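Local structure of ATP-dependent DNA ligase (Mycobacterium tuberculosis, 6NHX) at residues 27-32 against 122-127; 37-42 against 104-109; 80-83 against 89-92; 129-134 against 140-145. The protein joins breaks in double-stranded DNA in an ATP-dependent reaction and works with Ku in non-homologous end joining, an error-prone repair of double-strand breaks. The protein carries 1 engineered substitution. One frame throughout, in Å; residues are numbered along the deposited sequence.

All four contacts lie in the ATP-dependent ligase domain. The touching residues of interactions 1 and 2 are buried, while 3 and 4 include partly exposed ones, S91 and V142. Interactions 1, 2 and 3 each bring a residue to ATP. E29, G30 O and W32 N bind the adenine edge, F109 lies against its face and E80 approaches the purine. Interaction 4 does not touch the nucleotide. Interactions 1 and 4 share helix 124-136. Interactions 2 and 3 share one antiparallel sheet, with strand 74-82 between strands 35-42 and 105-114. Interaction 1 centres on a tyrosine-carboxylate hydrogen bond, 2 is apolar, 3 pairs a backbone bond with valine-proline packing, and 4 is aliphatic with a water bridge at E132.

Interaction 1: residues 27-32 against 122-127; sequences AFEGMW and TRYQDR. Engineered in segment 27-32: M31 (natural residue Lys). With ATP (adenosine-5'-triphosphate), chain B.
The adenine pocket of the ligase nucleotidyltransferase domain is where E29, on strand 26-31, meets Y124, at the start of helix 124-136. The strand runs into the first conserved motif of the ligase family, where M31 is an engineered residue. The E29 carboxylate is gripped at both oxygens. Y124 OH donates to E29 OE1 at 2.6 Å and uses the anti lone pair of that oxygen. ATP N6 donates to E29 OE2 at 2.8 Å in a nearly straight bond (169°). The two side chains come from opposite directions, with OE1 at the edge of the tyrosine ring. Carboxylate and ring are nearly coplanar, 26° apart. E29 is extended beyond CG, which carries its carboxylate out between the ring and the base. K168 adds a salt bridge to OE1, so that oxygen has two partners. The backbone completes the reading of the base. G30 O accepts from ATP N6 at 3.0 Å, and W32 N donates to ATP N7 at 2.9 Å. Of the two bonds from N6, the one to G30 O is the more bent (135°). Beside the tyrosine-carboxylate hydrogen bond the packing is close: A27 CB lies 3.4 Å from Y124 CE2.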
# COMPACT_ATOMS: atom_id res chain seq x y z
N ALA A 27 -9.76 10.72 -14.72
CA ALA A 27 -8.81 9.71 -15.16
C ALA A 27 -8.78 8.61 -14.10
O ALA A 27 -9.03 8.87 -12.92
CB ALA A 27 -7.42 10.32 -15.33
N PHE A 28 -8.47 7.39 -14.53
CA PHE A 28 -8.49 6.23 -13.64
C PHE A 28 -7.15 5.52 -13.69
O PHE A 28 -6.65 5.19 -14.77
CB PHE A 28 -9.62 5.28 -14.03
CG PHE A 28 -10.96 5.94 -13.99
CD1 PHE A 28 -11.55 6.28 -12.78
CD2 PHE A 28 -11.60 6.29 -15.16
CE1 PHE A 28 -12.77 6.93 -12.75
CE2 PHE A 28 -12.81 6.95 -15.14
CZ PHE A 28 -13.41 7.25 -13.93
N GLU A 29 -6.56 5.32 -12.52
CA GLU A 29 -5.29 4.61 -12.39
C GLU A 29 -5.48 3.36 -11.55
O GLU A 29 -6.38 3.30 -10.70
CB GLU A 29 -4.28 5.49 -11.65
CG GLU A 29 -3.79 6.72 -12.41
CD GLU A 29 -2.70 7.47 -11.66
OE1 GLU A 29 -2.60 8.69 -11.85
OE2 GLU A 29 -1.96 6.83 -10.88
N GLY A 30 -4.65 2.36 -11.77
CA GLY A 30 -4.58 1.25 -10.84
C GLY A 30 -4.07 1.69 -9.48
O GLY A 30 -3.25 2.60 -9.35
N MET A 31 -4.62 1.06 -8.44
CA MET A 31 -4.11 1.24 -7.08
C MET A 31 -2.99 0.23 -6.85
O MET A 31 -3.22 -0.99 -6.93
CB MET A 31 -5.23 1.02 -6.06
CG MET A 31 -4.72 1.09 -4.63
SD MET A 31 -5.98 0.59 -3.44
CE MET A 31 -7.13 1.97 -3.58
N TRP A 32 -1.79 0.73 -6.54
CA TRP A 32 -0.59 -0.09 -6.37
C TRP A 32 -0.22 -0.19 -4.89
O TRP A 32 0.09 0.83 -4.26
CB TRP A 32 0.59 0.51 -7.15
CG TRP A 32 0.23 0.97 -8.54
CD1 TRP A 32 0.40 2.24 -9.05
CD2 TRP A 32 -0.38 0.19 -9.58
NE1 TRP A 32 -0.06 2.28 -10.36
CE2 TRP A 32 -0.56 1.04 -10.69
CE3 TRP A 32 -0.82 -1.14 -9.66
CZ2 TRP A 32 -1.12 0.59 -11.89
CZ3 TRP A 32 -1.39 -1.59 -10.85
CH2 TRP A 32 -1.53 -0.72 -11.95
N THR A 122 -0.48 23.00 -12.49
CA THR A 122 -0.84 22.48 -13.80
C THR A 122 -1.85 21.35 -13.61
O THR A 122 -1.74 20.56 -12.68
CB THR A 122 0.43 21.96 -14.47
OG1 THR A 122 1.30 23.08 -14.69
CG2 THR A 122 0.12 21.29 -15.80
N ARG A 123 -2.85 21.30 -14.49
CA ARG A 123 -3.92 20.31 -14.34
C ARG A 123 -3.37 18.90 -14.53
O ARG A 123 -2.46 18.67 -15.34
CB ARG A 123 -4.99 20.55 -15.40
CG ARG A 123 -5.78 21.83 -15.23
CD ARG A 123 -6.46 22.21 -16.54
NE ARG A 123 -6.99 23.57 -16.51
CZ ARG A 123 -6.31 24.64 -16.91
NH1 ARG A 123 -5.08 24.53 -17.38
NH2 ARG A 123 -6.87 25.83 -16.85
N TYR A 124 -3.97 17.95 -13.79
CA TYR A 124 -3.53 16.57 -13.84
C TYR A 124 -3.39 16.07 -15.27
O TYR A 124 -2.41 15.41 -15.61
CB TYR A 124 -4.53 15.69 -13.07
CG TYR A 124 -4.30 14.21 -13.25
CD1 TYR A 124 -3.49 13.49 -12.38
CD2 TYR A 124 -4.88 13.52 -14.32
CE1 TYR A 124 -3.26 12.14 -12.55
CE2 TYR A 124 -4.65 12.16 -14.51
CZ TYR A 124 -3.85 11.48 -13.61
OH TYR A 124 -3.63 10.13 -13.81
N GLN A 125 -4.37 16.37 -16.12
CA GLN A 125 -4.35 15.86 -17.48
C GLN A 125 -3.08 16.28 -18.20
O GLN A 125 -2.49 15.50 -18.96
CB GLN A 125 -5.58 16.38 -18.22
CG GLN A 125 -5.64 16.01 -19.69
CD GLN A 125 -7.06 16.06 -20.22
OE1 GLN A 125 -7.95 15.39 -19.69
NE2 GLN A 125 -7.28 16.86 -21.26
N ASP A 126 -2.62 17.50 -17.94
CA ASP A 126 -1.42 18.02 -18.59
C ASP A 126 -0.15 17.49 -17.93
O ASP A 126 0.83 17.21 -18.63
CB ASP A 126 -1.44 19.55 -18.58
CG ASP A 126 -2.66 20.11 -19.28
OD1 ASP A 126 -3.01 19.59 -20.35
OD2 ASP A 126 -3.25 21.09 -18.76
N ARG A 127 -0.13 17.37 -16.60
CA ARG A 127 1.02 16.75 -15.95
C ARG A 127 1.23 15.33 -16.47
O ARG A 127 2.37 14.90 -16.69
CB ARG A 127 0.86 16.73 -14.43
CG ARG A 127 0.58 18.08 -13.78
CD ARG A 127 0.84 18.04 -12.28
NE ARG A 127 0.08 16.99 -11.58
CZ ARG A 127 -1.15 17.12 -11.09
NH1 ARG A 127 -1.82 18.26 -11.22
NH2 ARG A 127 -1.72 16.10 -10.47
PG ATP B . -3.67 6.43 3.15
O1G ATP B . -4.62 6.92 2.07
O2G ATP B . -3.64 7.26 4.41
O3G ATP B . -2.28 6.14 2.60
PB ATP B . -3.82 3.51 3.34
O1B ATP B . -4.69 2.56 4.12
O2B ATP B . -2.31 3.40 3.39
O3B ATP B . -4.28 5.02 3.68
PA ATP B . -5.35 2.64 1.04
O1A ATP B . -6.68 2.98 1.65
O2A ATP B . -4.80 1.25 0.90
O3A ATP B . -4.25 3.51 1.81
O5' ATP B . -5.19 3.47 -0.34
C5' ATP B . -4.15 3.15 -1.26
C4' ATP B . -2.83 3.82 -0.86
O4' ATP B . -1.92 3.63 -1.95
C3' ATP B . -2.94 5.32 -0.66
O3' ATP B . -1.88 5.74 0.19
C2' ATP B . -2.68 5.82 -2.05
O2' ATP B . -2.24 7.19 -2.06
C1' ATP B . -1.58 4.88 -2.54
N9 ATP B . -1.66 4.65 -4.00
C8 ATP B . -1.58 3.45 -4.62
N7 ATP B . -1.66 3.60 -5.98
C5 ATP B . -1.77 4.92 -6.20
C6 ATP B . -1.91 5.75 -7.39
N6 ATP B . -1.97 5.19 -8.61
N1 ATP B . -2.00 7.08 -7.22
C2 ATP B . -1.96 7.66 -6.01
N3 ATP B . -1.85 6.95 -4.87
C4 ATP B . -1.77 5.60 -4.92

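Interaction 2: residues 37-42 against 104-109; sequences LLVEAD and VEFWAF. With ATP (adenosine-5'-triphosphate), chain B.
F106 and V39 touch across a whole intervening strand. The V39 methyl CG2 sits over one face of the F106 ring, 3.7 Å from its centroid and 20° off the normal. This is a CH-pi contact, and V39 CG2 is closest to F106 CZ, at 3.5 Å. The two side chains slide past each other in opposite directions. F106 reaches V39 because its CG is anti to the backbone N (chi1 177°). At the edge of the ring, L37 O lies 3.8 Å from F106 CE1. L37 CB also packs against CE1. No hydrogen bond joins the two segments. They belong to an antiparallel sheet of the nucleotidyltransferase domain in which strand 74-82 runs between strands 35-42 and 105-114. L37 and V39 make backbone hydrogen bonds to G79 and L77 of that middle strand, and E80 makes one to W107 on its other side. The F106 ring thus lies over the middle strand, while E105, W107 and F109 point to the other face of the sheet. There W107 NE1 donates to E105 OE1 at 2.9 Å. The oxygen lies in the indole plane, but the donor stands above the carboxylate plane. W107 also meets W32 edge-to-face. F109 serves the nucleotide: its ring lies against the adenine, with ATP N1 3.3 Å above the plane and over the ring centre. F109 CG stands between its backbone N and carbonyl carbon (chi1 49°), which swings the ring over to the base and brings F109 CE2 within 3.4 Å of ATP C6.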
# COMPACT_ATOMS: atom_id res chain seq x y z
N LEU A 37 6.51 7.27 -2.50
CA LEU A 37 7.77 7.99 -2.55
C LEU A 37 7.65 9.22 -3.44
O LEU A 37 7.05 9.17 -4.51
CB LEU A 37 8.90 7.13 -3.12
CG LEU A 37 9.42 6.00 -2.23
CD1 LEU A 37 10.58 5.30 -2.91
CD2 LEU A 37 9.82 6.51 -0.85
N LEU A 38 8.24 10.32 -2.98
CA LEU A 38 8.56 11.45 -3.83
C LEU A 38 10.03 11.31 -4.23
O LEU A 38 10.88 11.03 -3.38
CB LEU A 38 8.32 12.78 -3.12
CG LEU A 38 6.86 13.05 -2.72
CD1 LEU A 38 6.75 14.36 -1.97
CD2 LEU A 38 5.94 13.06 -3.94
N VAL A 39 10.31 11.49 -5.51
CA VAL A 39 11.63 11.20 -6.07
C VAL A 39 12.16 12.45 -6.76
O VAL A 39 11.52 12.97 -7.67
CB VAL A 39 11.56 10.04 -7.07
CG1 VAL A 39 12.93 9.82 -7.75
CG2 VAL A 39 11.05 8.76 -6.40
N GLU A 40 13.32 12.91 -6.32
CA GLU A 40 14.01 14.01 -6.98
C GLU A 40 15.19 13.44 -7.75
O GLU A 40 16.07 12.82 -7.15
CB GLU A 40 14.51 15.02 -5.94
CG GLU A 40 15.26 16.19 -6.53
CD GLU A 40 15.98 16.95 -5.45
OE1 GLU A 40 15.53 18.05 -5.11
OE2 GLU A 40 16.99 16.42 -4.93
N ALA A 41 15.20 13.64 -9.06
CA ALA A 41 16.33 13.24 -9.90
C ALA A 41 17.02 14.49 -10.42
O ALA A 41 16.38 15.33 -11.06
CB ALA A 41 15.82 12.39 -11.06
N ASP A 42 18.33 14.61 -10.16
CA ASP A 42 19.12 15.75 -10.62
C ASP A 42 20.54 15.27 -10.83
O ASP A 42 21.10 14.59 -9.96
CB ASP A 42 19.12 16.86 -9.56
CG ASP A 42 19.59 18.19 -10.11
OD1 ASP A 42 19.73 18.32 -11.35
OD2 ASP A 42 19.82 19.12 -9.31
N VAL A 104 13.07 -4.13 -6.21
CA VAL A 104 12.14 -3.03 -5.95
C VAL A 104 12.07 -2.16 -7.20
O VAL A 104 13.11 -1.83 -7.79
CB VAL A 104 12.60 -2.21 -4.74
CG1 VAL A 104 11.74 -0.96 -4.55
CG2 VAL A 104 12.60 -3.07 -3.47
N GLU A 105 10.86 -1.80 -7.60
CA GLU A 105 10.62 -0.88 -8.71
C GLU A 105 9.99 0.40 -8.18
O GLU A 105 9.33 0.41 -7.14
CB GLU A 105 9.66 -1.50 -9.72
CG GLU A 105 10.20 -2.76 -10.35
CD GLU A 105 9.47 -3.21 -11.60
OE1 GLU A 105 8.85 -2.38 -12.29
OE2 GLU A 105 9.54 -4.42 -11.92
N PHE A 106 10.15 1.47 -8.94
CA PHE A 106 9.40 2.70 -8.71
C PHE A 106 8.42 2.87 -9.86
O PHE A 106 8.83 2.90 -11.03
CB PHE A 106 10.34 3.90 -8.60
CG PHE A 106 9.61 5.22 -8.45
CD1 PHE A 106 8.88 5.50 -7.30
CD2 PHE A 106 9.65 6.16 -9.45
CE1 PHE A 106 8.22 6.71 -7.16
CE2 PHE A 106 8.98 7.37 -9.32
CZ PHE A 106 8.28 7.65 -8.19
N TRP A 107 7.13 2.91 -9.54
CA TRP A 107 6.09 3.16 -10.53
C TRP A 107 5.62 4.60 -10.35
O TRP A 107 4.97 4.92 -9.35
CB TRP A 107 4.92 2.18 -10.38
CG TRP A 107 5.26 0.78 -10.85
CD1 TRP A 107 6.50 0.30 -11.20
CD2 TRP A 107 4.35 -0.33 -11.03
NE1 TRP A 107 6.41 -1.02 -11.58
CE2 TRP A 107 5.11 -1.43 -11.49
CE3 TRP A 107 2.98 -0.49 -10.85
CZ2 TRP A 107 4.53 -2.66 -11.77
CZ3 TRP A 107 2.41 -1.73 -11.13
CH2 TRP A 107 3.18 -2.80 -11.57
N ALA A 108 5.95 5.44 -11.32
CA ALA A 108 5.63 6.86 -11.24
C ALA A 108 4.21 7.11 -11.71
O ALA A 108 3.76 6.54 -12.71
CB ALA A 108 6.59 7.65 -12.13
N PHE A 109 3.52 8.00 -11.00
CA PHE A 109 2.18 8.41 -11.41
C PHE A 109 1.94 9.92 -11.38
O PHE A 109 0.83 10.36 -11.74
CB PHE A 109 1.05 7.64 -10.68
CG PHE A 109 1.20 7.57 -9.18
CD1 PHE A 109 1.15 8.72 -8.39
CD2 PHE A 109 1.29 6.32 -8.54
CE1 PHE A 109 1.26 8.64 -6.99
CE2 PHE A 109 1.40 6.24 -7.15
CZ PHE A 109 1.38 7.39 -6.37
PG ATP B . -3.67 6.43 3.15
O1G ATP B . -4.62 6.92 2.07
O2G ATP B . -3.64 7.26 4.41
O3G ATP B . -2.28 6.14 2.60
PB ATP B . -3.82 3.51 3.34
O1B ATP B . -4.69 2.56 4.12
O2B ATP B . -2.31 3.40 3.39
O3B ATP B . -4.28 5.02 3.68
PA ATP B . -5.35 2.64 1.04
O1A ATP B . -6.68 2.98 1.65
O2A ATP B . -4.80 1.25 0.90
O3A ATP B . -4.25 3.51 1.81
O5' ATP B . -5.19 3.47 -0.34
C5' ATP B . -4.15 3.15 -1.26
C4' ATP B . -2.83 3.82 -0.86
O4' ATP B . -1.92 3.63 -1.95
C3' ATP B . -2.94 5.32 -0.66
O3' ATP B . -1.88 5.74 0.19
C2' ATP B . -2.68 5.82 -2.05
O2' ATP B . -2.24 7.19 -2.06
C1' ATP B . -1.58 4.88 -2.54
N9 ATP B . -1.66 4.65 -4.00
C8 ATP B . -1.58 3.45 -4.62
N7 ATP B . -1.66 3.60 -5.98
C5 ATP B . -1.77 4.92 -6.20
C6 ATP B . -1.91 5.75 -7.39
N6 ATP B . -1.97 5.19 -8.61
N1 ATP B . -2.00 7.08 -7.22
C2 ATP B . -1.96 7.66 -6.01
N3 ATP B . -1.85 6.95 -4.87
C4 ATP B . -1.77 5.60 -4.92

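Interaction 3: residues 80-83 against 89-92; sequences EAVV and VPSF. With ATP (adenosine-5'-triphosphate), chain B.
One backbone hydrogen bond and a valine-proline packing join segment 80-83, which continues from strand 74-82, to P90 and S91, just before helix 92-96. The contact closes the short loop that joins a strand of the antiparallel sheet to a helix. S91 N donates to V83 O at 2.9 Å, with an N-H...O angle of 155°. The donor lies nearly in line with the carbonyl bond (168°). P90 CA adds a CA-H...O contact to the same oxygen at 3.4 Å. Water 1 makes a second link: it accepts from V83 N and lies at hydrogen-bonding distance from S91 O, each at 2.9 Å. V83 is therefore tied to S91 directly through its O and through water from its N. S91 is also the N-cap of helix 92-96, and its OG bonds to Q94 N. V82 and P90 lie side by side and point the same way, and W107 packs against both. E80 takes no part in this packing and turns to the ATP instead. Its chain bends at chi2 (92°), which brings E80 OE1 to 3.6 Å from ATP N9. Between strand and loop, V82 CG1 rests 3.7 Å from P90 CB.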
# COMPACT_ATOMS: atom_id res chain seq x y z
N GLU A 80 4.96 5.08 -6.46
CA GLU A 80 4.96 4.01 -5.47
C GLU A 80 6.19 3.14 -5.67
O GLU A 80 6.46 2.71 -6.79
CB GLU A 80 3.71 3.14 -5.62
CG GLU A 80 3.33 2.36 -4.37
CD GLU A 80 2.35 3.11 -3.50
OE1 GLU A 80 1.95 4.23 -3.88
OE2 GLU A 80 1.97 2.59 -2.44
N ALA A 81 6.92 2.87 -4.59
CA ALA A 81 7.90 1.79 -4.62
C ALA A 81 7.16 0.48 -4.40
O ALA A 81 6.33 0.38 -3.49
CB ALA A 81 8.95 1.99 -3.53
N VAL A 82 7.43 -0.50 -5.26
CA VAL A 82 6.68 -1.75 -5.27
C VAL A 82 7.62 -2.94 -5.38
O VAL A 82 8.72 -2.87 -5.95
CB VAL A 82 5.62 -1.83 -6.38
CG1 VAL A 82 4.54 -0.77 -6.20
CG2 VAL A 82 6.30 -1.70 -7.75
N VAL A 83 7.15 -4.06 -4.83
CA VAL A 83 7.73 -5.37 -5.05
C VAL A 83 6.63 -6.22 -5.68
O VAL A 83 5.53 -6.32 -5.13
CB VAL A 83 8.23 -6.01 -3.74
CG1 VAL A 83 8.65 -7.47 -3.94
CG2 VAL A 83 9.36 -5.20 -3.13
N VAL A 89 1.97 -8.57 -9.71
CA VAL A 89 1.17 -7.51 -9.09
C VAL A 89 1.91 -6.97 -7.87
O VAL A 89 2.44 -7.77 -7.09
CB VAL A 89 -0.22 -8.05 -8.72
CG1 VAL A 89 -1.01 -6.99 -7.97
CG2 VAL A 89 -0.96 -8.48 -9.97
N PRO A 90 1.98 -5.66 -7.67
CA PRO A 90 2.57 -5.13 -6.43
C PRO A 90 1.96 -5.79 -5.20
O PRO A 90 0.74 -5.99 -5.11
CB PRO A 90 2.23 -3.64 -6.49
CG PRO A 90 2.20 -3.34 -7.97
CD PRO A 90 1.58 -4.58 -8.59
N SER A 91 2.82 -6.17 -4.26
CA SER A 91 2.40 -6.83 -3.02
C SER A 91 2.91 -6.04 -1.83
O SER A 91 4.12 -5.85 -1.68
CB SER A 91 2.99 -8.24 -2.95
OG SER A 91 2.88 -8.77 -1.63
N PHE A 92 1.99 -5.61 -0.98
CA PHE A 92 2.41 -4.86 0.19
C PHE A 92 3.21 -5.74 1.14
O PHE A 92 4.24 -5.30 1.67
CB PHE A 92 1.18 -4.29 0.90
CG PHE A 92 1.51 -3.44 2.07
CD1 PHE A 92 1.01 -3.75 3.32
CD2 PHE A 92 2.32 -2.33 1.92
CE1 PHE A 92 1.31 -2.96 4.42
CE2 PHE A 92 2.63 -1.53 3.01
CZ PHE A 92 2.12 -1.85 4.26
PG ATP B . -3.67 6.43 3.15
O1G ATP B . -4.62 6.92 2.07
O2G ATP B . -3.64 7.26 4.41
O3G ATP B . -2.28 6.14 2.60
PB ATP B . -3.82 3.51 3.34
O1B ATP B . -4.69 2.56 4.12
O2B ATP B . -2.31 3.40 3.39
O3B ATP B . -4.28 5.02 3.68
PA ATP B . -5.35 2.64 1.04
O1A ATP B . -6.68 2.98 1.65
O2A ATP B . -4.80 1.25 0.90
O3A ATP B . -4.25 3.51 1.81
O5' ATP B . -5.19 3.47 -0.34
C5' ATP B . -4.15 3.15 -1.26
C4' ATP B . -2.83 3.82 -0.86
O4' ATP B . -1.92 3.63 -1.95
C3' ATP B . -2.94 5.32 -0.66
O3' ATP B . -1.88 5.74 0.19
C2' ATP B . -2.68 5.82 -2.05
O2' ATP B . -2.24 7.19 -2.06
C1' ATP B . -1.58 4.88 -2.54
N9 ATP B . -1.66 4.65 -4.00
C8 ATP B . -1.58 3.45 -4.62
N7 ATP B . -1.66 3.60 -5.98
C5 ATP B . -1.77 4.92 -6.20
C6 ATP B . -1.91 5.75 -7.39
N6 ATP B . -1.97 5.19 -8.61
N1 ATP B . -2.00 7.08 -7.22
C2 ATP B . -1.96 7.66 -6.01
N3 ATP B . -1.85 6.95 -4.87
C4 ATP B . -1.77 5.60 -4.92
O HOH W 1 4.79 -3.55 -3.25

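Interaction 4: residues 129-134 against 140-145; sequences KLLETL and LTVPEL
The chain turns back after helix 124-136, and the irregular segment 140-145 passes beside the helix, nearest at L134 and L140 with their CA atoms 7.8 Å apart. V142 and L131 make the closest packing. The two methyls of V142 spread over the branch point of L131. V142 CG2 is 3.7 Å from L131 CG, and V142 CG1 is 3.7 Å from L131 CD2. L131 CG is anti to the backbone N (chi1 176°), which brings the isobutyl group round to V142. One methyl of L140 touches two leucines. L140 CD2 is 4.0 Å from L134 CD2 and 4.1 Å from L131 CD1. L131 and L140 cross at about a right angle. These leucines join the helix to the antiparallel sheet of the nucleotidyltransferase domain. L131 and L140 touch L77, and L134 touches V75. T141 is hydrogen-bonded through its backbone to A108 of strand 105-114. Farther along, a water links the two segments. Water 2 donates to E132 OE1 at 3.2 Å and accepts from L145 N at 2.9 Å. The other carboxylate oxygen, E132 OE2, makes a long salt bridge of 3.8 Å to K129 NZ, one turn back on the helix.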
# COMPACT_ATOMS: atom_id res chain seq x y z
N LYS A 129 0.44 14.03 -19.45
CA LYS A 129 1.01 14.02 -20.79
C LYS A 129 2.51 14.31 -20.73
O LYS A 129 3.30 13.68 -21.44
CB LYS A 129 0.28 15.01 -21.70
CG LYS A 129 -1.16 14.62 -21.97
CD LYS A 129 -1.40 14.28 -23.43
CE LYS A 129 -2.78 13.65 -23.62
NZ LYS A 129 -2.81 12.21 -23.22
N LEU A 130 2.92 15.23 -19.86
CA LEU A 130 4.35 15.50 -19.72
C LEU A 130 5.09 14.30 -19.14
O LEU A 130 6.20 13.97 -19.58
CB LEU A 130 4.57 16.71 -18.81
CG LEU A 130 4.13 18.06 -19.34
CD1 LEU A 130 4.32 19.10 -18.24
CD2 LEU A 130 4.92 18.44 -20.58
N LEU A 131 4.48 13.64 -18.15
CA LEU A 131 5.10 12.45 -17.57
C LEU A 131 5.23 11.33 -18.60
O LEU A 131 6.27 10.67 -18.70
CB LEU A 131 4.24 11.99 -16.40
CG LEU A 131 4.63 10.71 -15.68
CD1 LEU A 131 6.02 10.84 -15.06
CD2 LEU A 131 3.57 10.35 -14.64
N GLU A 132 4.17 11.12 -19.39
CA GLU A 132 4.20 10.06 -20.40
C GLU A 132 5.30 10.32 -21.42
O GLU A 132 6.03 9.41 -21.80
CB GLU A 132 2.86 9.97 -21.12
CG GLU A 132 1.67 9.60 -20.27
CD GLU A 132 0.38 9.73 -21.06
OE1 GLU A 132 -0.64 9.14 -20.64
OE2 GLU A 132 0.37 10.42 -22.10
N THR A 133 5.43 11.58 -21.86
CA THR A 133 6.49 11.94 -22.80
C THR A 133 7.86 11.66 -22.21
O THR A 133 8.73 11.09 -22.88
CB THR A 133 6.37 13.42 -23.19
OG1 THR A 133 5.12 13.65 -23.85
CG2 THR A 133 7.52 13.84 -24.12
N LEU A 134 8.07 12.07 -20.96
CA LEU A 134 9.34 11.82 -20.29
C LEU A 134 9.64 10.33 -20.22
O LEU A 134 10.76 9.88 -20.49
CB LEU A 134 9.30 12.42 -18.88
CG LEU A 134 10.56 12.23 -18.04
CD1 LEU A 134 11.75 12.92 -18.69
CD2 LEU A 134 10.36 12.73 -16.61
N LEU A 140 12.13 5.30 -17.04
CA LEU A 140 11.13 5.53 -16.01
C LEU A 140 9.88 4.72 -16.33
O LEU A 140 9.43 4.67 -17.48
CB LEU A 140 10.80 7.01 -16.00
CG LEU A 140 9.87 7.59 -14.93
CD1 LEU A 140 10.41 7.34 -13.54
CD2 LEU A 140 9.73 9.08 -15.19
N THR A 141 9.30 4.11 -15.29
CA THR A 141 8.11 3.26 -15.40
C THR A 141 6.86 4.06 -15.04
O THR A 141 6.69 4.45 -13.88
CB THR A 141 8.28 2.04 -14.49
OG1 THR A 141 9.50 1.37 -14.81
CG2 THR A 141 7.11 1.07 -14.64
N VAL A 142 5.99 4.27 -16.02
CA VAL A 142 4.74 5.01 -15.83
C VAL A 142 3.59 4.15 -16.29
O VAL A 142 3.27 4.09 -17.48
CB VAL A 142 4.76 6.36 -16.58
CG1 VAL A 142 3.40 7.05 -16.40
CG2 VAL A 142 5.87 7.24 -16.05
N PRO A 143 2.89 3.47 -15.38
CA PRO A 143 1.73 2.68 -15.78
C PRO A 143 0.68 3.55 -16.46
O PRO A 143 0.42 4.68 -16.04
CB PRO A 143 1.20 2.11 -14.45
CG PRO A 143 2.43 2.00 -13.59
CD PRO A 143 3.31 3.20 -13.99
N GLU A 144 0.08 3.00 -17.51
CA GLU A 144 -0.93 3.71 -18.27
C GLU A 144 -2.24 3.86 -17.48
O GLU A 144 -2.53 3.14 -16.52
CB GLU A 144 -1.21 2.97 -19.58
CG GLU A 144 -0.04 2.99 -20.55
CD GLU A 144 -0.27 2.12 -21.77
OE1 GLU A 144 0.53 2.22 -22.74
OE2 GLU A 144 -1.25 1.34 -21.78
N LEU A 145 -3.04 4.82 -17.93
CA LEU A 145 -4.37 5.00 -17.37
C LEU A 145 -5.28 3.86 -17.82
O LEU A 145 -5.05 3.23 -18.86
CB LEU A 145 -4.95 6.32 -17.85
CG LEU A 145 -4.20 7.59 -17.44
CD1 LEU A 145 -4.94 8.83 -17.95
CD2 LEU A 145 -4.05 7.64 -15.93
O HOH W 2 -2.15 6.30 -20.20